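Long-range contacts in prolyl oligopeptidase (Galerina marginata, PDB 5N4B), which cleaves peptide bonds after proline and closes peptides into the macrocycles of the amanitin toxin family: residues G581-M585 with A599-V605; A59-L63 with P687-K691. The protein carries 1 engineered substitution. All coordinates share one frame; numbering follows the deposited sequence.

How the contacts relate
Both contacts belong to the alpha/beta-hydrolase domain and reach the same eight-stranded mixed sheet, on which strands 598-602, 653-659 and 688-693 lie side by side in parallel. Contact 1 involves the first of these and helix 579-590; contact 2 involves strand 688-693, outermost in the sheet, and helix 46-64. Their centres are about 16 Å apart, and their nearest atoms about 7 Å, without touching. Along the chain contact 1, spanning 13 intervening residues, is nested inside the 623-residue loop that contact 2 closes. That loop includes the whole beta-propeller, so a helix from before the propeller packs on the hydrolase sheet, whose strands 572-577, 653-659 and 688-693 run respectively toward the charge-relay positions A578, D662 and H699.

Contact 1 (G581-M585 with A599-V605)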
loop_
_atom_site.group_PDB
_atom_site.type_symbol
_atom_site.label_atom_id
_atom_site.label_comp_id
_atom_site.label_asym_id
_atom_site.label_seq_id
_atom_site.Cartn_x
_atom_site.Cartn_y
_atom_site.Cartn_z
ATOM N N GLY A 581 -11.150 -2.926 -5.266
ATOM C CA GLY A 581 -11.934 -3.972 -5.943
ATOM C C GLY A 581 -13.377 -3.956 -5.512
ATOM O O GLY A 581 -14.298 -4.153 -6.319
ATOM N N LEU A 582 -13.614 -3.709 -4.231
ATOM C CA LEU A 582 -14.957 -3.430 -3.731
ATOM C C LEU A 582 -15.567 -2.245 -4.465
ATOM O O LEU A 582 -16.732 -2.265 -4.881
ATOM C CB LEU A 582 -14.899 -3.115 -2.224
ATOM C CG LEU A 582 -16.166 -2.529 -1.624
ATOM C CD1 LEU A 582 -17.386 -3.461 -1.693
ATOM C CD2 LEU A 582 -15.929 -2.142 -0.140
ATOM N N LEU A 583 -14.777 -1.193 -4.621
ATOM C CA LEU A 583 -15.218 -0.018 -5.356
ATOM C C LEU A 583 -15.688 -0.399 -6.752
ATOM O O LEU A 583 -16.762 0.032 -7.196
ATOM C CB LEU A 583 -14.089 1.004 -5.389
ATOM C CG LEU A 583 -14.363 2.260 -6.196
ATOM C CD1 LEU A 583 -15.431 3.115 -5.531
ATOM C CD2 LEU A 583 -13.081 3.050 -6.367
ATOM N N VAL A 584 -14.887 -1.179 -7.467
ATOM C CA VAL A 584 -15.252 -1.603 -8.823
ATOM C C VAL A 584 -16.516 -2.456 -8.836
ATOM O O VAL A 584 -17.424 -2.226 -9.641
ATOM C CB VAL A 584 -14.070 -2.290 -9.503
ATOM C CG1 VAL A 584 -14.469 -2.967 -10.786
ATOM C CG2 VAL A 584 -13.008 -1.281 -9.777
ATOM N N MET A 585 -16.586 -3.450 -7.960
ATOM C CA MET A 585 -17.717 -4.392 -7.955
ATOM C C MET A 585 -19.000 -3.687 -7.569
ATOM O O MET A 585 -20.028 -3.867 -8.225
ATOM C CB MET A 585 -17.416 -5.570 -7.018
ATOM C CG MET A 585 -16.346 -6.485 -7.631
ATOM S SD MET A 585 -16.018 -8.036 -6.770
ATOM C CE MET A 585 -14.732 -7.525 -5.632
ATOM N N ALA A 599 -14.552 -3.697 -16.579
ATOM C CA ALA A 599 -14.298 -3.637 -15.152
ATOM C C ALA A 599 -13.310 -4.712 -14.741
ATOM O O ALA A 599 -13.475 -5.880 -15.102
ATOM C CB ALA A 599 -15.607 -3.802 -14.369
ATOM N N VAL A 600 -12.292 -4.326 -13.970
ATOM C CA VAL A 600 -11.241 -5.249 -13.494
ATOM C C VAL A 600 -11.059 -5.034 -11.994
ATOM O O VAL A 600 -10.237 -4.199 -11.571
ATOM C CB VAL A 600 -9.927 -5.143 -14.282
ATOM C CG1 VAL A 600 -8.917 -6.131 -13.680
ATOM C CG2 VAL A 600 -10.189 -5.445 -15.714
ATOM N N PRO A 601 -11.839 -5.726 -11.141
ATOM C CA PRO A 601 -11.610 -5.687 -9.689
ATOM C C PRO A 601 -10.571 -6.709 -9.293
ATOM O O PRO A 601 -10.691 -7.881 -9.675
ATOM C CB PRO A 601 -12.989 -6.015 -9.116
ATOM C CG PRO A 601 -13.599 -6.905 -10.177
ATOM C CD PRO A 601 -13.025 -6.527 -11.502
ATOM N N GLU A 602 -9.573 -6.298 -8.521
ATOM C CA GLU A 602 -8.442 -7.159 -8.126
ATOM C C GLU A 602 -8.485 -7.402 -6.617
ATOM O O GLU A 602 -8.436 -6.465 -5.831
ATOM C CB GLU A 602 -7.110 -6.527 -8.518
ATOM C CG GLU A 602 -7.000 -6.221 -9.988
ATOM C CD GLU A 602 -5.670 -5.557 -10.359
ATOM O OE1 GLU A 602 -4.633 -5.853 -9.693
ATOM O OE2 GLU A 602 -5.607 -4.805 -11.331
ATOM N N GLY A 603 -8.558 -8.655 -6.203
ATOM C CA GLY A 603 -8.544 -8.963 -4.777
ATOM C C GLY A 603 -9.508 -8.161 -3.937
ATOM O O GLY A 603 -9.152 -7.715 -2.830
ATOM N N GLY A 604 -10.726 -7.973 -4.430
ATOM C CA GLY A 604 -11.661 -7.056 -3.819
ATOM C C GLY A 604 -12.537 -7.653 -2.739
ATOM O O GLY A 604 -12.867 -8.851 -2.726
ATOM N N VAL A 605 -12.937 -6.802 -1.801
ATOM C CA VAL A 605 -14.002 -7.153 -0.854
ATOM C C VAL A 605 -15.318 -7.092 -1.626
ATOM O O VAL A 605 -15.490 -6.250 -2.511
ATOM C CB VAL A 605 -14.006 -6.168 0.324
ATOM C CG1 VAL A 605 -15.173 -6.372 1.215
ATOM C CG2 VAL A 605 -12.689 -6.255 1.086
#
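Glycine meets glycine where this contact is tightest: G581 CA lies 3.8 Å from G604 CA, an approach open to two residues without side chains. Beside it, L582 CA comes 3.1 Å from V605 O in a CA-H...O contact with a bent angle of 122° at the hydrogen. M585 CE also lies 3.5 Å from V605 O. M585 gets there because its chain bends at chi3 (-90°), which folds CE back over the G604 backbone while CG, nearer the backbone, rests on the P601 ring. P601 is the hub on the strand side: its CB is 3.6 Å from G581 O and also meets V584 CG1 at 3.8 Å, the proline crossing both V584 and M585 at about a right angle. A chi1 of 169° turns V584 CG1 toward P601 and on to A599 CB at 3.9 Å, where the contact thins to a methyl pair. The looser side is at E602, which is partly exposed and points away from the helix; its carboxylate is held by K715 and N575 and by a polar side chain of the bound peptide. G604 lies close to A578, the engineered replacement at the charge-relay serine position, so the close glycine packing belongs to the active-site surroundings. Helix 579-590 follows the nucleophile elbow of the alpha/beta-hydrolase fold and forms the crossover of a beta-alpha-beta unit, running from strand 572-577 to strand 598-602, with L582 and L583 packed on helix 548-563 and P601 on strand 653-659.

Contact 2 (A59-L63 with P687-K691); sequences AQSYL and PLLIK
Y62 reaches across to P687 and L689, using a different part of its side chain for each. Its CG stands anti to the backbone N (chi1 -173°), which carries the phenol out from the helix toward the start of the strand. There P687 CG lies over one ring face, 4.0 Å from the centroid of the Y62 ring and 28° off the ring normal, a CH-pi contact in which the pyrrolidine crosses the tyrosine at about a right angle. P687 CB lies over the ring centre, while P687 CG is displaced toward the hydroxyl end, 3.6 Å from Y62 CZ and close to OH as well. L689 meets the near end instead: its CD1 lies 3.8 Å from Y62 CD2 and equally close to Y62 CB, an oblique approach. The chi1 of -55° sets L689 CG beside its own backbone N, and the extended chi2 directs CD1 to the root of the tyrosine.

One turn earlier A59 makes the closest approach of the helix to the strand. Its methyl CB sits 3.5 Å from I690 O and touches L689 CB at 4.1 Å. Farther along, K691 passes the helix with its aliphatic part, CG beside A59 and CD 4.2 Å from L63 CD1. Beyond this the lysine chain bends, and NZ forms salt bridges with D714 and D711 of helix 705-722. That helix also supplies F718, which packs on Y62, L63 and L689, while W7 meets the Y62 ring edge-to-face. With no directional polar bond between the two segments, helix and edge strand are held together by shape and burial, even I690 O meeting only a methyl; K691 gives the helix just its methylenes, and its ammonium charge is probably neutralised by the aspartates of a third element.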
loop_
_atom_site.group_PDB
_atom_site.type_symbol
_atom_site.label_atom_id
_atom_site.label_comp_id
_atom_site.label_asym_id
_atom_site.label_seq_id
_atom_site.Cartn_x
_atom_site.Cartn_y
_atom_site.Cartn_z
ATOM N N ALA A 59 -11.490 -18.352 -18.388
ATOM C CA ALA A 59 -10.911 -17.032 -18.567
ATOM C C ALA A 59 -9.728 -17.107 -19.520
ATOM O O ALA A 59 -9.590 -16.270 -20.419
ATOM C CB ALA A 59 -10.462 -16.458 -17.239
ATOM N N GLN A 60 -8.837 -18.097 -19.318
ATOM C CA GLN A 60 -7.675 -18.190 -20.189
ATOM C C GLN A 60 -8.075 -18.534 -21.618
ATOM O O GLN A 60 -7.484 -18.008 -22.562
ATOM C CB GLN A 60 -6.685 -19.243 -19.691
ATOM C CG GLN A 60 -5.391 -19.275 -20.519
ATOM C CD GLN A 60 -4.677 -17.979 -20.446
ATOM O OE1 GLN A 60 -4.277 -17.531 -19.352
ATOM N NE2 GLN A 60 -4.548 -17.314 -21.574
ATOM N N SER A 61 -9.097 -19.377 -21.795
ATOM C CA SER A 61 -9.576 -19.680 -23.137
ATOM C C SER A 61 -10.060 -18.396 -23.832
ATOM O O SER A 61 -9.876 -18.211 -25.045
ATOM C CB SER A 61 -10.672 -20.746 -23.094
ATOM O OG SER A 61 -11.242 -20.924 -24.378
ATOM N N TYR A 62 -10.746 -17.521 -23.107
ATOM C CA TYR A 62 -11.212 -16.273 -23.694
ATOM C C TYR A 62 -10.032 -15.389 -24.081
ATOM O O TYR A 62 -9.973 -14.882 -25.208
ATOM C CB TYR A 62 -12.129 -15.516 -22.728
ATOM C CG TYR A 62 -12.756 -14.311 -23.352
ATOM C CD1 TYR A 62 -13.801 -14.464 -24.204
ATOM C CD2 TYR A 62 -12.317 -13.032 -23.111
ATOM C CE1 TYR A 62 -14.403 -13.414 -24.813
ATOM C CE2 TYR A 62 -12.914 -11.952 -23.773
ATOM C CZ TYR A 62 -13.950 -12.168 -24.614
ATOM O OH TYR A 62 -14.597 -11.113 -25.268
ATOM N N LEU A 63 -9.095 -15.202 -23.167
ATOM C CA LEU A 63 -7.917 -14.393 -23.447
ATOM C C LEU A 63 -7.112 -14.938 -24.630
ATOM O O LEU A 63 -6.526 -14.150 -25.386
ATOM C CB LEU A 63 -7.066 -14.283 -22.170
ATOM C CG LEU A 63 -7.785 -13.558 -20.992
ATOM C CD1 LEU A 63 -7.013 -13.854 -19.697
ATOM C CD2 LEU A 63 -7.941 -12.096 -21.245
ATOM N N PRO A 687 -18.425 -10.920 -21.452
ATOM C CA PRO A 687 -17.963 -11.988 -20.572
ATOM C C PRO A 687 -17.763 -11.508 -19.151
ATOM O O PRO A 687 -17.293 -10.394 -18.899
ATOM C CB PRO A 687 -16.630 -12.415 -21.208
ATOM C CG PRO A 687 -16.136 -11.177 -21.882
ATOM C CD PRO A 687 -17.425 -10.598 -22.473
ATOM N N LEU A 688 -18.112 -12.389 -18.224
ATOM C CA LEU A 688 -17.962 -12.191 -16.780
ATOM C C LEU A 688 -17.040 -13.311 -16.313
ATOM O O LEU A 688 -17.471 -14.456 -16.157
ATOM C CB LEU A 688 -19.310 -12.202 -16.072
ATOM C CG LEU A 688 -20.307 -11.209 -16.709
ATOM C CD1 LEU A 688 -21.690 -11.361 -16.097
ATOM C CD2 LEU A 688 -19.909 -9.774 -16.556
ATOM N N LEU A 689 -15.770 -13.011 -16.100
ATOM C CA LEU A 689 -14.711 -13.999 -15.957
ATOM C C LEU A 689 -13.888 -13.760 -14.694
ATOM O O LEU A 689 -13.877 -12.645 -14.138
ATOM C CB LEU A 689 -13.726 -13.921 -17.111
ATOM C CG LEU A 689 -14.355 -14.047 -18.482
ATOM C CD1 LEU A 689 -13.297 -13.766 -19.535
ATOM C CD2 LEU A 689 -14.995 -15.392 -18.654
ATOM N N ILE A 690 -13.202 -14.800 -14.211
ATOM C CA ILE A 690 -12.291 -14.673 -13.071
ATOM C C ILE A 690 -11.022 -15.468 -13.330
ATOM O O ILE A 690 -11.068 -16.621 -13.795
ATOM C CB ILE A 690 -12.948 -15.061 -11.724
ATOM C CG1 ILE A 690 -11.978 -14.805 -10.569
ATOM C CG2 ILE A 690 -13.418 -16.530 -11.738
ATOM C CD1 ILE A 690 -12.694 -14.884 -9.221
ATOM N N LYS A 691 -9.883 -14.830 -13.026
ATOM C CA LYS A 691 -8.562 -15.449 -13.009
ATOM C C LYS A 691 -8.164 -15.691 -11.566
ATOM O O LYS A 691 -8.381 -14.836 -10.703
ATOM C CB LYS A 691 -7.529 -14.503 -13.619
ATOM C CG LYS A 691 -7.506 -14.483 -15.072
ATOM C CD LYS A 691 -6.429 -13.488 -15.571
ATOM C CE LYS A 691 -5.023 -13.859 -15.142
ATOM N NZ LYS A 691 -3.940 -12.988 -15.712
#